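Local structure of methylxanthine N1-demethylase NdmA (Pseudomonas putida, 6ICN) at residues L64-L69 against Y73-D78; P37-T42 against G53-K58; T199-N204 against F222-P227. The protein catalyses the N1-demethylation of caffeine to theobromine and formaldehyde, as a Rieske-type non-heme iron oxygenase that carries a [2Fe-2S] cluster in each subunit. All coordinates share one frame; numbering follows the deposited sequence.

Contact 1: L64-L69 against Y73-D78; sequences LVVAKL and YVAMRD
Leu69 and Val74 meet at about a right angle, CD1 of Leu69 lying 4.0 Å from CG2 of Val74, and the same CD1 comes within 4.1 Å of Met76 CE at the end of that extended side chain. On the face that carries Val74 and Met76, Val65 lies alongside Met76. Torsion decides which branch of Val65 touches: CG1 stands between the backbone N and the carbonyl carbon (chi1 57°), a position that brings it to 4.0 Å from Met76 CB. The strands form a beta hairpin in the Rieske domain, with Val65–Met76 and Ala67–Val74 as antiparallel hydrogen-bonded pairs. Val65 N gives Met76 O a bond of 2.8 Å, and Val74 N gives Ala67 O one of 2.9 Å. The other face carries Val66 and Ala75, which pack against Ile143 of strand 140-144. Further along it, Lys68 brings CD over one face of the Tyr73 ring, offset toward the rim, in a CH-pi contact 3.7 Å from the centroid. At the far end the polar edge begins: a water lies within hydrogen-bonding distance of Leu64 O and Asp78 OD2, which also bonds Ser88, while Asp78 O accepts a hydrogen bond from Trp315 of a second subunit.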
loop_
_atom_site.group_PDB
_atom_site.type_symbol
_atom_site.label_atom_id
_atom_site.label_comp_id
_atom_site.label_asym_id
_atom_site.label_seq_id
_atom_site.Cartn_x
_atom_site.Cartn_y
_atom_site.Cartn_z
ATOM N N LEU A 64 5.160 5.015 30.140
ATOM C CA LEU A 64 6.368 5.453 30.820
ATOM C C LEU A 64 7.382 5.981 29.816
ATOM O O LEU A 64 7.274 5.743 28.610
ATOM C CB LEU A 64 6.982 4.290 31.603
ATOM C CG LEU A 64 6.043 3.494 32.513
ATOM C CD1 LEU A 64 6.755 2.298 33.123
ATOM C CD2 LEU A 64 5.431 4.397 33.581
ATOM N N VAL A 65 8.384 6.697 30.320
ATOM C CA VAL A 65 9.501 7.147 29.499
ATOM C C VAL A 65 10.798 6.767 30.200
ATOM O O VAL A 65 10.918 6.917 31.425
ATOM C CB VAL A 65 9.412 8.666 29.231
ATOM C CG1 VAL A 65 9.368 9.458 30.561
ATOM C CG2 VAL A 65 10.550 9.131 28.334
ATOM N N VAL A 66 11.754 6.257 29.430
ATOM C CA VAL A 66 13.077 5.884 29.926
ATOM C C VAL A 66 14.105 6.820 29.310
ATOM O O VAL A 66 14.025 7.144 28.116
ATOM C CB VAL A 66 13.416 4.420 29.594
ATOM C CG1 VAL A 66 14.855 4.091 29.965
ATOM C CG2 VAL A 66 12.463 3.468 30.344
ATOM N N ALA A 67 15.088 7.236 30.116
ATOM C CA ALA A 67 16.163 8.090 29.620
ATOM C C ALA A 67 17.425 7.806 30.418
ATOM O O ALA A 67 17.356 7.387 31.584
ATOM C CB ALA A 67 15.808 9.582 29.716
ATOM N N LYS A 68 18.576 8.050 29.791
ATOM C CA LYS A 68 19.866 7.967 30.477
ATOM C C LYS A 68 20.232 9.364 30.966
ATOM O O LYS A 68 20.579 10.242 30.170
ATOM C CB LYS A 68 20.929 7.387 29.548
ATOM C CG LYS A 68 22.314 7.319 30.201
ATOM C CD LYS A 68 22.700 5.909 30.533
ATOM C CE LYS A 68 23.990 5.854 31.346
ATOM N NZ LYS A 68 25.159 6.369 30.606
ATOM N N LEU A 69 20.104 9.590 32.271
ATOM C CA LEU A 69 20.340 10.895 32.890
ATOM C C LEU A 69 21.633 10.785 33.692
ATOM O O LEU A 69 21.653 10.182 34.772
ATOM C CB LEU A 69 19.172 11.305 33.783
ATOM C CG LEU A 69 17.820 11.403 33.076
ATOM C CD1 LEU A 69 16.785 11.972 34.057
ATOM C CD2 LEU A 69 17.920 12.294 31.825
ATOM N N TYR A 73 20.005 5.096 34.505
ATOM C CA TYR A 73 18.773 4.911 33.743
ATOM C C TYR A 73 17.570 5.240 34.622
ATOM O O TYR A 73 17.425 4.697 35.733
ATOM C CB TYR A 73 18.676 3.475 33.210
ATOM C CG TYR A 73 19.761 3.152 32.207
ATOM C CD1 TYR A 73 19.678 3.599 30.888
ATOM C CD2 TYR A 73 20.887 2.430 32.584
ATOM C CE1 TYR A 73 20.676 3.307 29.979
ATOM C CE2 TYR A 73 21.897 2.142 31.678
ATOM C CZ TYR A 73 21.780 2.584 30.374
ATOM O OH TYR A 73 22.782 2.301 29.485
ATOM N N VAL A 74 16.712 6.133 34.129
ATOM C CA VAL A 74 15.578 6.660 34.878
ATOM C C VAL A 74 14.293 6.362 34.124
ATOM O O VAL A 74 14.245 6.496 32.893
ATOM C CB VAL A 74 15.720 8.176 35.119
ATOM C CG1 VAL A 74 14.496 8.742 35.814
ATOM C CG2 VAL A 74 16.996 8.469 35.927
ATOM N N ALA A 75 13.256 5.970 34.870
ATOM C CA ALA A 75 11.906 5.776 34.343
ATOM C C ALA A 75 10.931 6.726 35.039
ATOM O O ALA A 75 10.881 6.778 36.278
ATOM C CB ALA A 75 11.462 4.316 34.523
ATOM N N MET A 76 10.168 7.483 34.248
ATOM C CA MET A 76 9.148 8.401 34.760
ATOM C C MET A 76 7.839 8.115 34.040
ATOM O O MET A 76 7.829 7.527 32.959
ATOM C CB MET A 76 9.513 9.881 34.527
ATOM C CG MET A 76 10.805 10.348 35.131
ATOM S SD MET A 76 11.008 12.087 34.710
ATOM C CE MET A 76 12.797 12.184 34.783
ATOM N N ARG A 77 6.724 8.545 34.629
ATOM C CA ARG A 77 5.491 8.557 33.841
ATOM C C ARG A 77 5.655 9.476 32.636
ATOM O O ARG A 77 6.182 10.590 32.745
ATOM C CB ARG A 77 4.311 9.020 34.682
ATOM C CG ARG A 77 2.982 8.815 33.968
ATOM C CD ARG A 77 1.801 9.063 34.909
ATOM N NE ARG A 77 1.977 8.449 36.226
ATOM C CZ ARG A 77 1.653 7.194 36.500
ATOM N NH1 ARG A 77 1.148 6.413 35.560
ATOM N NH2 ARG A 77 1.830 6.715 37.707
ATOM N N ASP A 78 5.171 9.022 31.472
ATOM C CA ASP A 78 5.336 9.788 30.240
ATOM C C ASP A 78 4.265 10.879 30.112
ATOM O O ASP A 78 3.446 10.892 29.192
ATOM C CB ASP A 78 5.301 8.844 29.050
ATOM C CG ASP A 78 5.776 9.513 27.779
ATOM O OD1 ASP A 78 6.290 10.643 27.858
ATOM O OD2 ASP A 78 5.622 8.897 26.702
HETATM O O HOH W 1 4.912 6.302 26.991
#

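Contact 2: P37-T42 against G53-K58; sequences PVCTVT and GPLAVK
Strands 35-40 and 55-59, the two outermost strands of the six-stranded antiparallel sheet in the Rieske domain, approach each other here through Val38 and Val57. These side chains are nearly perpendicular, with CB of Val38 4.0 Å from CG2 of Val57. A chi1 of -57° places CG1 of Val57 beside the backbone N, anti to the carbonyl carbon, which leaves CG2 between the two and turned onto Val38; CG1 is the branch that reaches Cys39, 4.3 Å from its CB. Since the remaining four strands come between these two in sheet order, the meeting brings together edges that are not paired neighbours: the short strand axes stay 7.3 Å apart, at 146° between their directions, and side chains fill the space. Ile143 of strand 140-144 also packs on Val38, and Leu64 and Val66 pack on Val57. Next to the valines, Leu55 extends CD2 to Cys39, touching CB at 3.7 Å and SG at 3.8 Å. Polar contact between the edges is made through solvent, where one water donates to Val38 O and to Lys58 O, at 3.0 Å from each. Val38 O has a second donor in Lys279 of strand 277-286, beyond the Rieske sheet.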
loop_
_atom_site.group_PDB
_atom_site.type_symbol
_atom_site.label_atom_id
_atom_site.label_comp_id
_atom_site.label_asym_id
_atom_site.label_seq_id
_atom_site.Cartn_x
_atom_site.Cartn_y
_atom_site.Cartn_z
ATOM N N PRO A 37 11.195 -6.369 32.129
ATOM C CA PRO A 37 11.994 -5.693 31.095
ATOM C C PRO A 37 11.069 -4.883 30.208
ATOM O O PRO A 37 9.952 -5.308 29.896
ATOM C CB PRO A 37 12.622 -6.858 30.320
ATOM C CG PRO A 37 11.540 -7.949 30.403
ATOM C CD PRO A 37 10.865 -7.763 31.762
ATOM N N VAL A 38 11.531 -3.710 29.788
ATOM C CA VAL A 38 10.704 -2.872 28.929
ATOM C C VAL A 38 11.350 -2.584 27.589
ATOM O O VAL A 38 10.623 -2.281 26.627
ATOM C CB VAL A 38 10.313 -1.555 29.627
ATOM C CG1 VAL A 38 9.433 -1.872 30.852
ATOM C CG2 VAL A 38 11.561 -0.722 30.026
ATOM N N CYS A 39 12.663 -2.700 27.480
ATOM C CA CYS A 39 13.360 -2.451 26.227
ATOM C C CYS A 39 14.773 -2.976 26.373
ATOM O O CYS A 39 15.235 -3.243 27.487
ATOM C CB CYS A 39 13.361 -0.957 25.879
ATOM S SG CYS A 39 14.302 0.114 27.025
ATOM N N THR A 40 15.439 -3.164 25.236
ATOM C CA THR A 40 16.876 -3.381 25.275
ATOM C C THR A 40 17.591 -2.040 25.399
ATOM O O THR A 40 17.040 -0.979 25.073
ATOM C CB THR A 40 17.383 -4.089 24.014
ATOM O OG1 THR A 40 17.202 -3.228 22.877
ATOM C CG2 THR A 40 16.632 -5.409 23.786
ATOM N N VAL A 41 18.830 -2.099 25.902
ATOM C CA VAL A 41 19.678 -0.905 25.913
ATOM C C VAL A 41 19.845 -0.375 24.496
ATOM O O VAL A 41 19.749 0.837 24.254
ATOM C CB VAL A 41 21.034 -1.207 26.579
ATOM C CG1 VAL A 41 21.999 -0.011 26.422
ATOM C CG2 VAL A 41 20.826 -1.506 28.068
ATOM N N THR A 42 20.009 -1.286 23.533
ATOM C CA THR A 42 20.087 -0.910 22.121
ATOM C C THR A 42 18.864 -0.102 21.679
ATOM O O THR A 42 19.005 0.951 21.036
ATOM C CB THR A 42 20.266 -2.170 21.278
ATOM O OG1 THR A 42 21.582 -2.691 21.528
ATOM C CG2 THR A 42 20.125 -1.843 19.779
ATOM N N GLY A 53 18.180 8.472 24.874
ATOM C CA GLY A 53 16.738 8.553 24.963
ATOM C C GLY A 53 16.292 9.987 24.730
ATOM O O GLY A 53 17.079 10.824 24.260
ATOM N N PRO A 54 15.035 10.310 25.067
ATOM C CA PRO A 54 14.078 9.436 25.763
ATOM C C PRO A 54 13.432 8.393 24.863
ATOM O O PRO A 54 13.395 8.544 23.636
ATOM C CB PRO A 54 13.006 10.412 26.252
ATOM C CG PRO A 54 13.038 11.548 25.182
ATOM C CD PRO A 54 14.524 11.679 24.883
ATOM N N LEU A 55 12.891 7.356 25.480
ATOM C CA LEU A 55 12.167 6.307 24.768
ATOM C C LEU A 55 10.856 6.056 25.498
ATOM O O LEU A 55 10.865 5.802 26.707
ATOM C CB LEU A 55 12.995 5.008 24.696
ATOM C CG LEU A 55 12.249 3.757 24.197
ATOM C CD1 LEU A 55 11.830 3.976 22.739
ATOM C CD2 LEU A 55 13.075 2.453 24.357
ATOM N N ALA A 56 9.733 6.122 24.772
ATOM C CA ALA A 56 8.444 5.725 25.333
ATOM C C ALA A 56 8.352 4.203 25.424
ATOM O O ALA A 56 8.649 3.492 24.456
ATOM C CB ALA A 56 7.296 6.261 24.464
ATOM N N VAL A 57 7.907 3.705 26.581
ATOM C CA VAL A 57 7.636 2.287 26.782
ATOM C C VAL A 57 6.304 2.160 27.508
ATOM O O VAL A 57 5.785 3.124 28.077
ATOM C CB VAL A 57 8.742 1.566 27.575
ATOM C CG1 VAL A 57 10.097 1.733 26.865
ATOM C CG2 VAL A 57 8.816 2.114 29.008
ATOM N N LYS A 58 5.733 0.955 27.452
ATOM C CA LYS A 58 4.456 0.659 28.095
ATOM C C LYS A 58 4.584 -0.634 28.875
ATOM O O LYS A 58 5.130 -1.622 28.372
ATOM C CB LYS A 58 3.307 0.545 27.072
ATOM C CG LYS A 58 1.962 0.250 27.731
ATOM C CD LYS A 58 0.840 0.123 26.689
ATOM C CE LYS A 58 0.305 1.471 26.276
ATOM N NZ LYS A 58 -0.813 1.307 25.300
HETATM O O HOH W 2 7.602 -1.934 26.724
#

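Contact 3: T199-N204 against F222-P227; sequences TLFDPN and FVYDTP
The backbones of Phe201 and Pro227 keep well apart, with 8.2 Å between their CA atoms, as the irregular loop 199-204 passes the end of strand 219-225. Phe201 bridges the gap with its ring. Its outer carbons do the touching: CE2 lies 3.6 Å from Pro227 CD, on a proline ring set roughly square to the phenylalanine side chain, and CZ is 3.9 Å from Thr226 CB. Tyr224 comes from the opposite direction. Its CG is anti to the backbone N (chi1 172°); this carries the phenol out to the loop and sets OH at the edge of the Phe201 ring, near the ring plane and 3.6 Å from CZ. Thr226 CG2 sits 3.8 Å above one face of the Tyr224 ring, toward its rim, while the hydroxyl of Thr226, OG1, bonds Gly239 O. Phe192, a caffeine-pocket residue outside both segments, stacks on Phe201, and Leu200, immediately before Phe201, touches caffeine itself. This is consistent with a second-shell place for Phe201, behind Phe192. Since the loop and strand end meet here through van der Waals contact, the fit depends on shape, with the hydroxyl oxygen of Tyr224 facing C-H groups of the phenylalanine edge.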
loop_
_atom_site.group_PDB
_atom_site.type_symbol
_atom_site.label_atom_id
_atom_site.label_comp_id
_atom_site.label_asym_id
_atom_site.label_seq_id
_atom_site.Cartn_x
_atom_site.Cartn_y
_atom_site.Cartn_z
ATOM N N THR A 199 11.997 -29.162 13.670
ATOM C CA THR A 199 12.824 -28.091 14.197
ATOM C C THR A 199 13.386 -28.386 15.575
ATOM O O THR A 199 14.599 -28.241 15.789
ATOM C CB THR A 199 11.966 -26.812 14.211
ATOM O OG1 THR A 199 11.438 -26.608 12.891
ATOM C CG2 THR A 199 12.780 -25.607 14.618
ATOM N N LEU A 200 12.539 -28.791 16.522
ATOM C CA LEU A 200 12.989 -29.124 17.870
ATOM C C LEU A 200 12.820 -30.592 18.227
ATOM O O LEU A 200 13.689 -31.156 18.890
ATOM C CB LEU A 200 12.251 -28.264 18.907
ATOM C CG LEU A 200 12.774 -26.827 18.954
ATOM C CD1 LEU A 200 11.949 -25.961 19.897
ATOM C CD2 LEU A 200 14.256 -26.823 19.344
ATOM N N PHE A 201 11.737 -31.235 17.811
ATOM C CA PHE A 201 11.478 -32.603 18.231
ATOM C C PHE A 201 11.117 -33.467 17.034
ATOM O O PHE A 201 10.639 -32.974 16.009
ATOM C CB PHE A 201 10.339 -32.668 19.255
ATOM C CG PHE A 201 10.800 -32.679 20.688
ATOM C CD1 PHE A 201 11.624 -31.669 21.179
ATOM C CD2 PHE A 201 10.386 -33.686 21.551
ATOM C CE1 PHE A 201 12.041 -31.669 22.506
ATOM C CE2 PHE A 201 10.794 -33.691 22.882
ATOM C CZ PHE A 201 11.626 -32.683 23.360
ATOM N N ASP A 202 11.352 -34.772 17.184
ATOM C CA ASP A 202 10.713 -35.739 16.304
ATOM C C ASP A 202 9.203 -35.688 16.520
ATOM O O ASP A 202 8.746 -35.565 17.665
ATOM C CB ASP A 202 11.209 -37.163 16.585
ATOM C CG ASP A 202 12.576 -37.445 16.005
ATOM O OD1 ASP A 202 13.040 -36.682 15.128
ATOM O OD2 ASP A 202 13.178 -38.457 16.414
ATOM N N PRO A 203 8.399 -35.775 15.459
ATOM C CA PRO A 203 6.939 -35.816 15.661
ATOM C C PRO A 203 6.453 -37.024 16.469
ATOM O O PRO A 203 5.348 -36.968 17.020
ATOM C CB PRO A 203 6.378 -35.816 14.227
ATOM C CG PRO A 203 7.545 -36.121 13.325
ATOM C CD PRO A 203 8.763 -35.616 14.039
ATOM N N ASN A 204 7.245 -38.101 16.577
ATOM C CA ASN A 204 6.828 -39.272 17.349
ATOM C C ASN A 204 7.185 -39.182 18.833
ATOM O O ASN A 204 6.708 -40.009 19.620
ATOM C CB ASN A 204 7.432 -40.555 16.758
ATOM C CG ASN A 204 8.897 -40.397 16.367
ATOM O OD1 ASN A 204 9.247 -39.544 15.544
ATOM N ND2 ASN A 204 9.761 -41.222 16.958
ATOM N N PHE A 222 13.597 -27.000 37.643
ATOM C CA PHE A 222 13.300 -28.364 37.209
ATOM C C PHE A 222 14.199 -28.729 36.031
ATOM O O PHE A 222 14.712 -27.854 35.324
ATOM C CB PHE A 222 11.807 -28.550 36.865
ATOM C CG PHE A 222 11.227 -27.497 35.929
ATOM C CD1 PHE A 222 10.692 -26.313 36.430
ATOM C CD2 PHE A 222 11.172 -27.729 34.567
ATOM C CE1 PHE A 222 10.140 -25.355 35.563
ATOM C CE2 PHE A 222 10.626 -26.783 33.687
ATOM C CZ PHE A 222 10.116 -25.595 34.187
ATOM N N VAL A 223 14.394 -30.042 35.839
ATOM C CA VAL A 223 15.324 -30.591 34.851
ATOM C C VAL A 223 14.605 -31.603 33.960
ATOM O O VAL A 223 13.778 -32.389 34.438
ATOM C CB VAL A 223 16.546 -31.234 35.543
ATOM C CG1 VAL A 223 17.509 -31.832 34.522
ATOM C CG2 VAL A 223 17.261 -30.213 36.415
ATOM N N TYR A 224 14.926 -31.591 32.663
ATOM C CA TYR A 224 14.254 -32.422 31.661
ATOM C C TYR A 224 15.288 -32.928 30.665
ATOM O O TYR A 224 15.918 -32.132 29.962
ATOM C CB TYR A 224 13.151 -31.622 30.952
ATOM C CG TYR A 224 12.477 -32.282 29.752
ATOM C CD1 TYR A 224 12.418 -33.669 29.620
ATOM C CD2 TYR A 224 11.886 -31.507 28.751
ATOM C CE1 TYR A 224 11.803 -34.265 28.522
ATOM C CE2 TYR A 224 11.259 -32.097 27.650
ATOM C CZ TYR A 224 11.221 -33.477 27.544
ATOM O OH TYR A 224 10.607 -34.083 26.464
ATOM N N ASP A 225 15.460 -34.249 30.591
ATOM C CA ASP A 225 16.353 -34.861 29.603
ATOM C C ASP A 225 15.533 -35.204 28.364
ATOM O O ASP A 225 14.782 -36.185 28.357
ATOM C CB ASP A 225 17.039 -36.093 30.183
ATOM C CG ASP A 225 17.870 -35.765 31.405
ATOM O OD1 ASP A 225 18.658 -34.793 31.338
ATOM O OD2 ASP A 225 17.731 -36.467 32.431
ATOM N N THR A 226 15.678 -34.390 27.310
ATOM C CA THR A 226 14.915 -34.585 26.080
ATOM C C THR A 226 15.374 -35.854 25.353
ATOM O O THR A 226 16.454 -36.389 25.636
ATOM C CB THR A 226 15.055 -33.365 25.161
ATOM O OG1 THR A 226 16.420 -33.224 24.735
ATOM C CG2 THR A 226 14.600 -32.093 25.884
ATOM N N PRO A 227 14.554 -36.374 24.431
ATOM C CA PRO A 227 14.960 -37.568 23.677
ATOM C C PRO A 227 16.244 -37.350 22.886
ATOM O O PRO A 227 16.530 -36.251 22.403
ATOM C CB PRO A 227 13.769 -37.821 22.742
ATOM C CG PRO A 227 12.603 -37.235 23.459
ATOM C CD PRO A 227 13.135 -36.034 24.197
#

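Overall arrangement
Contact 2 is complete in sequence by the time the first strand of contact 1 starts, and contact 3 comes last. Contacts 1 and 2 share the six-stranded Rieske sheet, their centres 8 Å apart, and join directly where strands 55-59 and 62-69 run as neighbours: Leu64 N lies 2.9 Å from Val57 O, a probable hydrogen bond. Contact 3 belongs to the C-terminal oxygenase domain, on the other side of the chain's centre, about 42 Å from contact 1 and 35 Å from contact 2, centre to centre. This spacing reflects the two-domain plan of a Rieske oxygenase, with contact 1 toward the [2Fe-2S] cluster and contact 3 beside the caffeine pocket and its metal site, occupied here by cobalt.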